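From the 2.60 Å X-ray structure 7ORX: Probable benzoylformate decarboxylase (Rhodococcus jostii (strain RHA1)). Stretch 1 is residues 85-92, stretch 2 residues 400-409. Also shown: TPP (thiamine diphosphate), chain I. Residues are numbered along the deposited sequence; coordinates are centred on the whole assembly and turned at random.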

# COMPACT_ATOMS: atom_id res chain seq x y z
N LEU C 85 7.95 -7.60 -14.76
CA LEU C 85 8.31 -7.95 -13.37
C LEU C 85 7.40 -9.07 -12.85
O LEU C 85 7.87 -9.86 -12.04
N THR C 86 6.15 -9.14 -13.32
CA THR C 86 5.21 -10.23 -12.95
C THR C 86 5.84 -11.59 -13.30
O THR C 86 5.68 -12.54 -12.51
N ASN C 87 6.49 -11.70 -14.46
CA ASN C 87 7.08 -12.99 -14.88
C ASN C 87 8.18 -13.35 -13.88
O ASN C 87 8.26 -14.52 -13.51
N SER C 88 8.95 -12.36 -13.44
CA SER C 88 10.10 -12.54 -12.51
C SER C 88 9.62 -13.15 -11.18
O SER C 88 10.28 -14.06 -10.67
N VAL C 89 8.44 -12.72 -10.72
CA VAL C 89 7.83 -13.22 -9.47
C VAL C 89 7.60 -14.72 -9.61
O VAL C 89 8.11 -15.48 -8.77
N TYR C 90 6.89 -15.16 -10.63
CA TYR C 90 6.46 -16.58 -10.76
C TYR C 90 7.62 -17.45 -11.25
O TYR C 90 7.55 -18.64 -11.01
N SER C 91 8.68 -16.87 -11.81
CA SER C 91 9.88 -17.62 -12.23
C SER C 91 10.94 -17.64 -11.12
O SER C 91 11.99 -18.26 -11.33
N HIS C 92 10.64 -17.00 -9.98
CA HIS C 92 11.55 -16.92 -8.80
C HIS C 92 12.91 -16.43 -9.28
O HIS C 92 13.93 -17.12 -9.01
N PHE C 400 9.52 -20.26 -20.74
CA PHE C 400 8.23 -19.69 -21.18
C PHE C 400 7.80 -18.71 -20.07
O PHE C 400 8.02 -18.97 -18.91
N PRO C 401 7.16 -17.58 -20.40
CA PRO C 401 6.81 -16.59 -19.39
C PRO C 401 5.97 -17.20 -18.26
O PRO C 401 4.90 -17.71 -18.55
N ALA C 402 6.42 -17.06 -17.02
CA ALA C 402 5.85 -17.79 -15.86
C ALA C 402 4.53 -17.19 -15.41
O ALA C 402 3.86 -17.86 -14.66
N SER C 403 4.14 -16.00 -15.84
CA SER C 403 2.77 -15.49 -15.58
C SER C 403 2.08 -15.14 -16.91
O SER C 403 1.12 -14.38 -16.90
N GLY C 404 2.54 -15.72 -18.01
CA GLY C 404 2.00 -15.46 -19.36
C GLY C 404 1.93 -13.98 -19.67
O GLY C 404 1.16 -13.60 -20.55
N GLY C 405 2.72 -13.16 -18.97
CA GLY C 405 2.98 -11.76 -19.34
C GLY C 405 3.72 -11.72 -20.66
O GLY C 405 4.88 -12.16 -20.69
N LEU C 406 3.06 -11.28 -21.73
CA LEU C 406 3.73 -11.30 -23.07
C LEU C 406 4.73 -10.15 -23.12
O LEU C 406 4.57 -9.19 -22.36
N GLY C 407 5.76 -10.31 -23.93
CA GLY C 407 6.92 -9.40 -24.01
C GLY C 407 8.08 -9.92 -23.20
O GLY C 407 9.03 -9.16 -23.00
N PHE C 408 7.99 -11.17 -22.77
CA PHE C 408 9.11 -11.91 -22.15
C PHE C 408 10.00 -12.53 -23.22
O PHE C 408 11.19 -12.38 -23.13
N GLY C 409 9.43 -13.21 -24.22
CA GLY C 409 10.19 -14.12 -25.11
C GLY C 409 11.31 -13.46 -25.89
O GLY C 409 12.48 -13.84 -25.70

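The contact between the helical stretch and the irregular loop is compact, 356 Å² summed over both sides, and the closest CA pair across it is Asn87 CA with Ser403 CA, 5.0 Å apart. Leu85 opens stretch 1 without taking part: its side chain comes no nearer to the loop than 8.7 Å.

Thr86 is the first residue to reach across. Its CA-to-CB bond points toward the loop, and with chi1 at 67° (p) OG1 lies 3.0 Å from Ser403 OG, a hydrogen-bonding distance. The proton is left unassigned, because Asn87 OD1 is also within reach of Ser403 OG, at 3.2 Å.

Asn87 is the centre of the interface, with 108 Å² covered by the other stretch. Its CA-to-CB bond runs sideways, but chi1 of -77° (m) brings the amide end nearer to the loop, where both of its polar atoms meet backbone. OD1 accepts a hydrogen bond from Ser403 N at 2.8 Å, with an N-H...O angle of 158°, and a weak one from Gly405 N at 3.4 Å and 141°. Ala402 N is 3.3 Å from OD1, yet its angle is too poor for a bond. On the donor side, ND2 gives a hydrogen bond to Gly405 O at 2.8 Å and 153°. The amide thus grips the type I turn from Pro401 to Gly404 and the residue just after it. Gly405 suits this site: an ideal CB there would point toward the helix and clash with Asn87 ND2 at 2.9 Å. Phe408, chi1 167° (t), adds a contact through its CB, 3.7 Å from Asn87 ND2.

Ser88 points away and Val89 sideways, and neither touches the loop. One turn on from Thr86, Tyr90 points toward it with chi1 -70° (m). Its CB packs 3.8 Å from Ala402 CB, an apolar contact, while its CD2 lies 3.6 Å from the CB of Ser403, whose chi1 is 85° (p). Tyr90 OH is hydrogen-bonded elsewhere in the structure.

Ser91, chi1 70° (p), also points toward the loop, and its CB sits 3.9 Å from Ala402 CB, so Ala402 meets both Tyr90 and Ser91. His92 leaves the helix with a positive phi of 52° in a Schellman motif, its side chain out of reach.

Thiamine diphosphate binds the loop through backbone atoms: TPP N4' donates to Gly404 O at 2.6 Å and 172°, and Leu406 N donates to TPP N3' at 3.2 Å and 162°. Gly405, held by Asn87, lies between these two cofactor-binding residues.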

# COMPACT_ATOMS: atom_id res chain seq x y z
CB LEU C 85 8.19 -6.68 -12.52
CG LEU C 85 9.23 -6.49 -11.44
CD1 LEU C 85 10.58 -7.08 -11.82
CD2 LEU C 85 9.35 -5.01 -11.13
CB THR C 86 3.84 -10.11 -13.64
OG1 THR C 86 3.91 -10.31 -15.08
CG2 THR C 86 3.15 -8.81 -13.28
CB ASN C 87 7.55 -12.97 -16.34
CG ASN C 87 6.39 -13.10 -17.31
OD1 ASN C 87 5.49 -13.92 -17.12
ND2 ASN C 87 6.36 -12.29 -18.34
CB SER C 88 10.82 -11.26 -12.33
OG SER C 88 11.08 -10.68 -13.63
CB VAL C 89 6.56 -12.42 -9.13
CG1 VAL C 89 5.66 -13.11 -8.13
CG2 VAL C 89 6.92 -11.02 -8.65
CB TYR C 90 5.18 -16.66 -11.58
CG TYR C 90 4.00 -16.11 -10.83
CD1 TYR C 90 3.42 -16.84 -9.81
CD2 TYR C 90 3.47 -14.85 -11.11
CE1 TYR C 90 2.34 -16.35 -9.09
CE2 TYR C 90 2.38 -14.35 -10.41
CZ TYR C 90 1.81 -15.10 -9.39
OH TYR C 90 0.78 -14.59 -8.64
CB SER C 91 10.43 -17.09 -13.53
OG SER C 91 11.02 -15.81 -13.42
CB HIS C 92 11.63 -18.27 -8.05
CG HIS C 92 10.34 -18.70 -7.44
ND1 HIS C 92 9.59 -17.85 -6.67
CD2 HIS C 92 9.73 -19.90 -7.42
CE1 HIS C 92 8.51 -18.49 -6.27
NE2 HIS C 92 8.57 -19.75 -6.71
CB PHE C 400 7.24 -20.84 -21.43
CG PHE C 400 5.86 -20.42 -21.82
CD1 PHE C 400 4.99 -19.88 -20.90
CD2 PHE C 400 5.42 -20.52 -23.12
CE1 PHE C 400 3.72 -19.46 -21.27
CE2 PHE C 400 4.16 -20.09 -23.50
CZ PHE C 400 3.31 -19.54 -22.58
CB PRO C 401 6.00 -15.53 -20.16
CG PRO C 401 5.63 -16.18 -21.46
CD PRO C 401 6.74 -17.16 -21.74
CB ALA C 402 6.86 -17.89 -14.74
CB SER C 403 2.77 -14.32 -14.64
OG SER C 403 3.00 -13.11 -15.36
CB LEU C 406 2.72 -11.25 -24.21
CG LEU C 406 1.81 -12.47 -24.33
CD1 LEU C 406 1.03 -12.41 -25.63
CD2 LEU C 406 2.60 -13.78 -24.22
CB PHE C 408 8.56 -12.96 -21.20
CG PHE C 408 9.56 -13.99 -20.73
CD1 PHE C 408 10.31 -13.75 -19.61
CD2 PHE C 408 9.71 -15.20 -21.39
CE1 PHE C 408 11.20 -14.70 -19.14
CE2 PHE C 408 10.60 -16.15 -20.92
CZ PHE C 408 11.36 -15.88 -19.81
N1' TPP I . -1.24 -8.81 -22.95
C2' TPP I . -0.20 -9.31 -22.28
CM2 TPP I . 0.87 -8.36 -21.83
N3' TPP I . -0.04 -10.60 -21.96
C4' TPP I . -1.01 -11.45 -22.35
N4' TPP I . -0.83 -12.73 -22.02
C5' TPP I . -2.14 -11.02 -23.08
C6' TPP I . -2.20 -9.66 -23.33
C7' TPP I . -3.24 -11.97 -23.55
N3 TPP I . -2.80 -12.91 -24.60
C2 TPP I . -2.64 -14.22 -24.37
S1 TPP I . -2.21 -15.11 -25.76
C5 TPP I . -2.26 -13.64 -26.69
C4 TPP I . -2.51 -12.55 -25.92
CM4 TPP I . -2.52 -11.13 -26.39
C6 TPP I . -2.10 -13.67 -28.18
C7 TPP I . -0.66 -13.67 -28.63
O7 TPP I . -0.50 -14.82 -29.49
PA TPP I . 0.73 -14.94 -30.49
O1A TPP I . 2.07 -14.50 -30.01
O2A TPP I . 0.24 -14.28 -31.74
O3A TPP I . 0.71 -16.54 -30.60
PB TPP I . -0.50 -17.52 -31.09
O1B TPP I . 0.01 -18.95 -31.04
O2B TPP I . -1.68 -17.28 -30.17
O3B TPP I . -0.79 -17.06 -32.50